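Local coordinates for vestitone reductase (Medicago sativa, PDB 2P4H), which catalyses the stereospecific, NADPH-dependent reduction of (3R)-vestitone to the isoflavanol DMI, the penultimate step in the biosynthesis of the phytoalexin medicarpin, at residues S127-N132 with D137-S142; D148-V153 with N159-K164; Q261-K266 with D307-A312. All coordinates share one frame; numbering follows the deposited sequence.

Contact 1 of 3, residues S127-N132 with D137-S142; sequences SAVSFN and DVLDES
In the Rossmann-type reductase fold of the epimerase/dehydratase family, the loop that leaves strand 119-125, an inner strand of the parallel sheet, packs against the short strand 138-139, and Leu139 fills the join by resting on Val129 and Ser130. One methyl does nearly all of the work. Leu139 CD1 lies 3.4 Å from Val129 O, so it meets the peptide carbonyl as well as a side chain, and 4.0 Å from Val129 CG2, with the valine and leucine side chains running past one another in opposite directions. The same methyl comes within 4.0 Å of Ser130 CA. Val129 presents CG2 because this branch sits between its backbone N and carbonyl carbon (chi1 -58°, measured to CG1). Asn132 also borders the leucine. No hydrogen bond spans the two segments. Ser130 OG is tied to Gly126 O, within the loop, while the backbone of Leu139 bonds to Asp288 and Asn290 in the small parallel pairing with strand 288-289; Leu289 from that strand packs on both Val129 and Leu139. Past the strand the chain bends in an Asx turn. Asp140 OD1 takes two donors there: Ser142 N, at 2.8 Å and from above the carboxylate plane, and Ser142 OG, on the syn lone pair at 2.6 Å.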
loop_
_atom_site.group_PDB
_atom_site.type_symbol
_atom_site.label_atom_id
_atom_site.label_comp_id
_atom_site.label_asym_id
_atom_site.label_seq_id
_atom_site.Cartn_x
_atom_site.Cartn_y
_atom_site.Cartn_z
ATOM N N SER A 127 8.225 -3.820 4.287
ATOM C CA SER A 127 8.868 -3.924 5.593
ATOM C C SER A 127 8.601 -5.294 6.217
ATOM O O SER A 127 9.304 -5.709 7.138
ATOM C CB SER A 127 8.361 -2.828 6.531
ATOM O OG SER A 127 6.975 -2.968 6.770
ATOM N N ALA A 128 7.585 -5.994 5.718
ATOM C CA ALA A 128 7.250 -7.319 6.234
ATOM C C ALA A 128 8.133 -8.417 5.640
ATOM O O ALA A 128 8.055 -9.578 6.058
ATOM C CB ALA A 128 5.774 -7.633 5.963
ATOM N N VAL A 129 8.974 -8.057 4.671
ATOM C CA VAL A 129 9.861 -9.035 4.040
ATOM C C VAL A 129 11.329 -8.618 3.967
ATOM O O VAL A 129 12.212 -9.472 3.887
ATOM C CB VAL A 129 9.418 -9.370 2.578
ATOM C CG1 VAL A 129 7.993 -9.899 2.567
ATOM C CG2 VAL A 129 9.547 -8.141 1.684
ATOM N N SER A 130 11.583 -7.311 4.003
ATOM C CA SER A 130 12.938 -6.778 3.849
ATOM C C SER A 130 13.934 -6.875 5.001
ATOM O O SER A 130 15.133 -6.688 4.790
ATOM C CB SER A 130 12.848 -5.322 3.388
ATOM O OG SER A 130 12.112 -5.223 2.177
ATOM N N PHE A 131 13.458 -7.160 6.208
ATOM C CA PHE A 131 14.352 -7.264 7.357
ATOM C C PHE A 131 14.517 -8.719 7.777
ATOM O O PHE A 131 14.249 -9.075 8.924
ATOM C CB PHE A 131 13.808 -6.447 8.534
ATOM C CG PHE A 131 13.695 -4.973 8.256
ATOM C CD1 PHE A 131 12.556 -4.444 7.651
ATOM C CD2 PHE A 131 14.732 -4.109 8.601
ATOM C CE1 PHE A 131 12.452 -3.078 7.397
ATOM C CE2 PHE A 131 14.639 -2.744 8.350
ATOM C CZ PHE A 131 13.497 -2.226 7.747
ATOM N N ASN A 132 14.966 -9.551 6.841
ATOM C CA ASN A 132 15.149 -10.978 7.094
ATOM C C ASN A 132 16.532 -11.370 7.612
ATOM O O ASN A 132 16.803 -12.552 7.829
ATOM C CB ASN A 132 14.833 -11.776 5.823
ATOM C CG ASN A 132 15.537 -11.226 4.595
ATOM O OD1 ASN A 132 15.198 -10.149 4.098
ATOM N ND2 ASN A 132 16.525 -11.961 4.101
ATOM N N ASP A 137 19.337 -9.588 -2.543
ATOM C CA ASP A 137 18.873 -8.432 -3.301
ATOM C C ASP A 137 17.546 -8.662 -4.017
ATOM O O ASP A 137 16.959 -7.724 -4.546
ATOM C CB ASP A 137 19.934 -7.989 -4.312
ATOM C CG ASP A 137 20.211 -9.037 -5.363
ATOM O OD1 ASP A 137 20.975 -8.744 -6.309
ATOM O OD2 ASP A 137 19.669 -10.154 -5.246
ATOM N N VAL A 138 17.080 -9.908 -4.046
ATOM C CA VAL A 138 15.802 -10.233 -4.678
ATOM C C VAL A 138 15.017 -11.132 -3.730
ATOM O O VAL A 138 15.510 -12.176 -3.298
ATOM C CB VAL A 138 15.983 -10.973 -6.024
ATOM C CG1 VAL A 138 14.618 -11.237 -6.657
ATOM C CG2 VAL A 138 16.847 -10.151 -6.963
ATOM N N LEU A 139 13.796 -10.722 -3.409
ATOM C CA LEU A 139 12.942 -11.481 -2.500
ATOM C C LEU A 139 11.642 -11.895 -3.174
ATOM O O LEU A 139 11.223 -11.289 -4.161
ATOM C CB LEU A 139 12.599 -10.632 -1.271
ATOM C CG LEU A 139 13.761 -10.084 -0.439
ATOM C CD1 LEU A 139 13.222 -9.218 0.688
ATOM C CD2 LEU A 139 14.579 -11.237 0.118
ATOM N N ASP A 140 11.017 -12.948 -2.654
ATOM C CA ASP A 140 9.728 -13.375 -3.178
ATOM C C ASP A 140 8.759 -13.617 -2.020
ATOM O O ASP A 140 9.056 -13.278 -0.871
ATOM C CB ASP A 140 9.840 -14.611 -4.097
ATOM C CG ASP A 140 10.318 -15.856 -3.382
ATOM O OD1 ASP A 140 10.222 -15.927 -2.144
ATOM O OD2 ASP A 140 10.778 -16.784 -4.085
ATOM N N GLU A 141 7.605 -14.193 -2.320
ATOM C CA GLU A 141 6.581 -14.415 -1.307
ATOM C C GLU A 141 6.917 -15.407 -0.191
ATOM O O GLU A 141 6.137 -15.567 0.755
ATOM C CB GLU A 141 5.265 -14.805 -1.993
ATOM C CG GLU A 141 4.634 -13.684 -2.835
ATOM C CD GLU A 141 5.272 -13.496 -4.211
ATOM O OE1 GLU A 141 6.161 -14.286 -4.599
ATOM O OE2 GLU A 141 4.866 -12.547 -4.917
ATOM N N SER A 142 8.068 -16.066 -0.288
ATOM C CA SER A 142 8.471 -17.013 0.752
ATOM C C SER A 142 9.321 -16.320 1.814
ATOM O O SER A 142 9.595 -16.889 2.872
ATOM C CB SER A 142 9.273 -18.175 0.152
ATOM O OG SER A 142 10.555 -17.749 -0.278
#

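Contact 2 of 3, residues D148-V153 with N159-K164; sequences DLLRSV and NYAVSK
Val162 turns CG1 anti to its backbone N (chi1 171°) and CG2 anti to its carbonyl carbon, and this fork lets one residue meet both Leu150 and Arg151 across a nearly antiparallel helix pair. Helices 147-153 and 158-177 form a helical hairpin on the reductase's Rossmann-type domain. Their short segments run at 161° to each other, with axes 9.5 Å apart at closest approach. Leu150 holds CG beside its backbone N, anti to the carbonyl carbon (chi1 -78°), and lies along Val162 and Ala161. Its CB lies 3.7 Å from Val162 CG2, and the two side chains pass in opposite directions. Further out, Leu150 CD1 comes to 3.7 Å from Ala161 CB, and CD2 is 4.0 Å from the same methyl, so the end of the leucine straddles the alanine. Three buried apolar residues thus make up the heart of the interface, which has no hydrogen bond across it. Trp158 and Pro155 also touch Leu150.

The other branch of Val162 meets a charged side chain at the exposed border. Arg151 crosses the valine at about a right angle, its side chain also touching Trp158 and Leu166. Tyr160, which by similarity binds NADP(+), belongs to the same helix as Val162 but takes no part in this interface. At the Arg151 end, Val162 CG1 lies obliquely to the guanidinium group, 4.0 Å from NE and 3.9 Å from NH2.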
loop_
_atom_site.group_PDB
_atom_site.type_symbol
_atom_site.label_atom_id
_atom_site.label_comp_id
_atom_site.label_asym_id
_atom_site.label_seq_id
_atom_site.Cartn_x
_atom_site.Cartn_y
_atom_site.Cartn_z
ATOM N N ASP A 148 12.316 -11.165 15.788
ATOM C CA ASP A 148 13.260 -11.210 16.898
ATOM C C ASP A 148 14.478 -10.349 16.591
ATOM O O ASP A 148 14.980 -9.635 17.461
ATOM C CB ASP A 148 13.693 -12.650 17.179
ATOM C CG ASP A 148 12.529 -13.539 17.568
ATOM O OD1 ASP A 148 11.687 -13.095 18.377
ATOM O OD2 ASP A 148 12.458 -14.683 17.071
ATOM N N LEU A 149 14.941 -10.405 15.347
ATOM C CA LEU A 149 16.096 -9.618 14.933
ATOM C C LEU A 149 15.751 -8.133 14.954
ATOM O O LEU A 149 16.559 -7.298 15.361
ATOM C CB LEU A 149 16.534 -10.023 13.524
ATOM C CG LEU A 149 17.853 -9.421 13.038
ATOM C CD1 LEU A 149 18.992 -9.909 13.925
ATOM C CD2 LEU A 149 18.097 -9.823 11.592
ATOM N N LEU A 150 14.544 -7.804 14.510
ATOM C CA LEU A 150 14.107 -6.416 14.492
ATOM C C LEU A 150 14.084 -5.826 15.895
ATOM O O LEU A 150 14.535 -4.702 16.110
ATOM C CB LEU A 150 12.711 -6.308 13.864
ATOM C CG LEU A 150 12.627 -6.393 12.339
ATOM C CD1 LEU A 150 11.186 -6.636 11.917
ATOM C CD2 LEU A 150 13.159 -5.100 11.732
ATOM N N ARG A 151 13.563 -6.593 16.847
ATOM C CA ARG A 151 13.460 -6.139 18.231
ATOM C C ARG A 151 14.788 -6.013 18.969
ATOM O O ARG A 151 14.910 -5.204 19.890
ATOM C CB ARG A 151 12.532 -7.069 19.014
ATOM C CG ARG A 151 11.069 -6.906 18.649
ATOM C CD ARG A 151 10.211 -7.995 19.274
ATOM N NE ARG A 151 8.788 -7.718 19.096
ATOM C CZ ARG A 151 7.826 -8.624 19.223
ATOM N NH1 ARG A 151 8.128 -9.879 19.526
ATOM N NH2 ARG A 151 6.560 -8.271 19.052
ATOM N N SER A 152 15.776 -6.804 18.569
ATOM C CA SER A 152 17.080 -6.759 19.224
ATOM C C SER A 152 18.050 -5.785 18.564
ATOM O O SER A 152 18.687 -4.981 19.244
ATOM C CB SER A 152 17.701 -8.157 19.262
ATOM O OG SER A 152 17.858 -8.689 17.958
ATOM N N VAL A 153 18.154 -5.854 17.239
ATOM C CA VAL A 153 19.057 -4.985 16.490
ATOM C C VAL A 153 18.492 -3.574 16.317
ATOM O O VAL A 153 19.238 -2.593 16.269
ATOM C CB VAL A 153 19.379 -5.604 15.114
ATOM C CG1 VAL A 153 20.240 -4.656 14.294
ATOM C CG2 VAL A 153 20.103 -6.935 15.312
ATOM N N ASN A 159 9.998 -0.619 14.437
ATOM C CA ASN A 159 8.668 -0.699 15.043
ATOM C C ASN A 159 7.604 -0.969 13.985
ATOM O O ASN A 159 6.773 -1.869 14.134
ATOM C CB ASN A 159 8.336 0.600 15.783
ATOM C CG ASN A 159 9.040 0.707 17.119
ATOM O OD1 ASN A 159 8.735 -0.033 18.056
ATOM N ND2 ASN A 159 9.992 1.630 17.215
ATOM N N TYR A 160 7.635 -0.184 12.916
ATOM C CA TYR A 160 6.679 -0.336 11.827
ATOM C C TYR A 160 6.833 -1.706 11.171
ATOM O O TYR A 160 5.846 -2.365 10.852
ATOM C CB TYR A 160 6.886 0.781 10.797
ATOM C CG TYR A 160 6.022 0.675 9.558
ATOM C CD1 TYR A 160 6.507 0.086 8.393
ATOM C CD2 TYR A 160 4.719 1.172 9.550
ATOM C CE1 TYR A 160 5.719 -0.002 7.246
ATOM C CE2 TYR A 160 3.922 1.086 8.409
ATOM C CZ TYR A 160 4.429 0.500 7.261
ATOM O OH TYR A 160 3.651 0.419 6.128
ATOM N N ALA A 161 8.076 -2.143 10.985
ATOM C CA ALA A 161 8.330 -3.436 10.367
ATOM C C ALA A 161 7.762 -4.577 11.208
ATOM O O ALA A 161 7.170 -5.514 10.676
ATOM C CB ALA A 161 9.828 -3.628 10.151
ATOM N N VAL A 162 7.945 -4.504 12.523
ATOM C CA VAL A 162 7.418 -5.545 13.398
ATOM C C VAL A 162 5.900 -5.591 13.266
ATOM O O VAL A 162 5.311 -6.664 13.117
ATOM C CB VAL A 162 7.785 -5.288 14.880
ATOM C CG1 VAL A 162 7.031 -6.262 15.781
ATOM C CG2 VAL A 162 9.285 -5.451 15.080
ATOM N N SER A 163 5.278 -4.416 13.307
ATOM C CA SER A 163 3.828 -4.304 13.195
ATOM C C SER A 163 3.304 -4.956 11.918
ATOM O O SER A 163 2.392 -5.784 11.960
ATOM C CB SER A 163 3.414 -2.827 13.226
ATOM O OG SER A 163 2.002 -2.688 13.182
ATOM N N LYS A 164 3.892 -4.587 10.786
ATOM C CA LYS A 164 3.475 -5.124 9.498
ATOM C C LYS A 164 3.679 -6.631 9.390
ATOM O O LYS A 164 2.831 -7.346 8.858
ATOM C CB LYS A 164 4.242 -4.432 8.365
ATOM C CG LYS A 164 4.150 -2.909 8.333
ATOM C CD LYS A 164 2.766 -2.405 7.960
ATOM C CE LYS A 164 1.825 -2.401 9.149
ATOM N NZ LYS A 164 0.534 -1.730 8.827
#

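Contact 3 of 3, residues Q261-K266 with D307-A312; sequences QLLSAK and DMFDDA
Leu263 and Phe309 meet with their side chains at about a right angle, and this crossing is the centre of a wholly apolar contact between helices 256-266 and 305-319. The leucine works through a single methyl. Its CD2 lies 4.1 Å from Phe309 CG, with CD1 and CB of the same residue almost equally near; it therefore sits by the root of the ring, where the aromatic group joins its CB. Leu263 leaves its helix without aiming straight at the partner, but with CG anti to the carbonyl carbon (chi1 -59°) its branched end bends back toward the phenylalanine. Phe309 has the same kind of first torsion (chi1 -81°), and its CB already points to helix 256-266.

Leu262, the preceding residue, approaches a different part of the ring: its CD1 is 4.2 Å from Phe309 CD2. Leu263 thus meets the CG-CD1 side of the ring and Leu262 the CD2 side, both at oblique angles to its plane. At the backbone level the helices remain well apart, the nearest CA atoms being those of Leu263 and Phe309 at 8.3 Å, and the large aromatic side chain bridges that separation. No hydrogen bond joins the two segments themselves, although Asp310 OD1 bonds to Tyr267 OH just past the end of helix 256-266.

Ile272 of a loop and Ile313, one turn on in helix 305-319, also pack on Leu263. Met224 of strand 219-226 touches Phe309 and Met308, and Val191 of strand 189-191 touches Met308 and Ala312, so helix 305-319 lies on the mixed sheet and helix 256-266 packs on that helix through Phe309.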
loop_
_atom_site.group_PDB
_atom_site.type_symbol
_atom_site.label_atom_id
_atom_site.label_comp_id
_atom_site.label_asym_id
_atom_site.label_seq_id
_atom_site.Cartn_x
_atom_site.Cartn_y
_atom_site.Cartn_z
ATOM N N GLN A 261 19.155 10.100 -13.471
ATOM C CA GLN A 261 19.204 10.216 -14.923
ATOM C C GLN A 261 17.822 10.454 -15.518
ATOM O O GLN A 261 17.657 11.299 -16.397
ATOM C CB GLN A 261 19.846 8.971 -15.541
ATOM C CG GLN A 261 21.303 8.803 -15.136
ATOM C CD GLN A 261 22.003 7.684 -15.879
ATOM O OE1 GLN A 261 21.445 6.605 -16.064
ATOM N NE2 GLN A 261 23.241 7.932 -16.290
ATOM N N LEU A 262 16.823 9.728 -15.031
ATOM C CA LEU A 262 15.467 9.885 -15.539
ATOM C C LEU A 262 14.921 11.279 -15.251
ATOM O O LEU A 262 14.462 11.975 -16.156
ATOM C CB LEU A 262 14.543 8.828 -14.914
ATOM C CG LEU A 262 13.059 8.809 -15.317
ATOM C CD1 LEU A 262 12.438 7.509 -14.839
ATOM C CD2 LEU A 262 12.312 9.993 -14.725
ATOM N N LEU A 263 14.973 11.689 -13.989
ATOM C CA LEU A 263 14.446 12.990 -13.607
ATOM C C LEU A 263 15.203 14.178 -14.197
ATOM O O LEU A 263 14.598 15.201 -14.527
ATOM C CB LEU A 263 14.391 13.097 -12.079
ATOM C CG LEU A 263 13.521 12.030 -11.403
ATOM C CD1 LEU A 263 13.594 12.190 -9.894
ATOM C CD2 LEU A 263 12.081 12.150 -11.886
ATOM N N SER A 264 16.520 14.050 -14.343
ATOM C CA SER A 264 17.310 15.144 -14.901
ATOM C C SER A 264 16.932 15.407 -16.354
ATOM O O SER A 264 16.872 16.556 -16.791
ATOM C CB SER A 264 18.805 14.827 -14.816
ATOM O OG SER A 264 19.237 14.752 -13.469
ATOM N N ALA A 265 16.671 14.339 -17.095
ATOM C CA ALA A 265 16.311 14.465 -18.499
ATOM C C ALA A 265 14.882 14.959 -18.706
ATOM O O ALA A 265 14.626 15.798 -19.572
ATOM C CB ALA A 265 16.505 13.124 -19.205
ATOM N N LYS A 266 13.952 14.460 -17.900
ATOM C CA LYS A 266 12.553 14.842 -18.049
ATOM C C LYS A 266 12.144 16.146 -17.367
ATOM O O LYS A 266 11.190 16.791 -17.801
ATOM C CB LYS A 266 11.648 13.705 -17.562
ATOM C CG LYS A 266 11.883 12.372 -18.266
ATOM C CD LYS A 266 11.769 12.498 -19.780
ATOM C CE LYS A 266 12.060 11.168 -20.466
ATOM N NZ LYS A 266 12.056 11.287 -21.953
ATOM N N ASP A 307 5.657 7.153 -15.916
ATOM C CA ASP A 307 4.280 7.538 -15.599
ATOM C C ASP A 307 4.141 7.800 -14.104
ATOM O O ASP A 307 3.509 8.768 -13.678
ATOM C CB ASP A 307 3.280 6.429 -15.950
ATOM C CG ASP A 307 3.192 6.148 -17.432
ATOM O OD1 ASP A 307 3.408 7.074 -18.242
ATOM O OD2 ASP A 307 2.873 4.990 -17.780
ATOM N N MET A 308 4.723 6.907 -13.312
ATOM C CA MET A 308 4.665 7.009 -11.859
ATOM C C MET A 308 5.248 8.325 -11.348
ATOM O O MET A 308 4.611 9.034 -10.562
ATOM C CB MET A 308 5.407 5.823 -11.245
ATOM C CG MET A 308 5.459 5.829 -9.730
ATOM S SD MET A 308 6.474 4.481 -9.107
ATOM C CE MET A 308 8.072 4.935 -9.771
ATOM N N PHE A 309 6.459 8.649 -11.786
ATOM C CA PHE A 309 7.091 9.889 -11.362
ATOM C C PHE A 309 6.352 11.111 -11.893
ATOM O O PHE A 309 6.194 12.094 -11.171
ATOM C CB PHE A 309 8.558 9.934 -11.811
ATOM C CG PHE A 309 9.490 9.159 -10.917
ATOM C CD1 PHE A 309 9.750 9.597 -9.620
ATOM C CD2 PHE A 309 10.090 7.986 -11.360
ATOM C CE1 PHE A 309 10.595 8.872 -8.773
ATOM C CE2 PHE A 309 10.935 7.252 -10.521
ATOM C CZ PHE A 309 11.186 7.699 -9.224
ATOM N N ASP A 310 5.885 11.062 -13.138
ATOM C CA ASP A 310 5.192 12.222 -13.681
ATOM C C ASP A 310 3.873 12.493 -12.978
ATOM O O ASP A 310 3.553 13.646 -12.687
ATOM C CB ASP A 310 4.939 12.079 -15.182
ATOM C CG ASP A 310 4.533 13.397 -15.813
ATOM O OD1 ASP A 310 5.352 14.341 -15.778
ATOM O OD2 ASP A 310 3.399 13.494 -16.327
ATOM N N ASP A 311 3.102 11.444 -12.706
ATOM C CA ASP A 311 1.827 11.633 -12.028
ATOM C C ASP A 311 2.042 12.240 -10.647
ATOM O O ASP A 311 1.309 13.138 -10.236
ATOM C CB ASP A 311 1.059 10.309 -11.920
ATOM C CG ASP A 311 0.420 9.900 -13.236
ATOM O OD1 ASP A 311 0.198 10.789 -14.084
ATOM O OD2 ASP A 311 0.120 8.700 -13.425
ATOM N N ALA A 312 3.055 11.762 -9.934
ATOM C CA ALA A 312 3.347 12.290 -8.610
ATOM C C ALA A 312 3.805 13.749 -8.695
ATOM O O ALA A 312 3.343 14.601 -7.937
ATOM C CB ALA A 312 4.422 11.440 -7.933
#

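How the contacts relate
Contacts 1 and 2 follow one another along the chain and meet in space, their centres 14 Å apart. Phe131 CG, in the loop of contact 1, lies 3.5 Å from Leu150 CD2 of contact 2, and Ser127 OG is 3.3 Å from Tyr160 CE1. That tyrosine, assigned to NADP(+) binding by similarity, brings the pair close to the probable cofactor site; the side chain of Ser130 is about 10 Å from that of Tyr160. Contact 3 stands apart, its centre 27 Å from that of contact 1 and 33 Å from that of contact 2, but Phe309 is about 12 Å, side chain to side chain, from Phe12 of the predicted NADP(+)-binding glycine-rich segment.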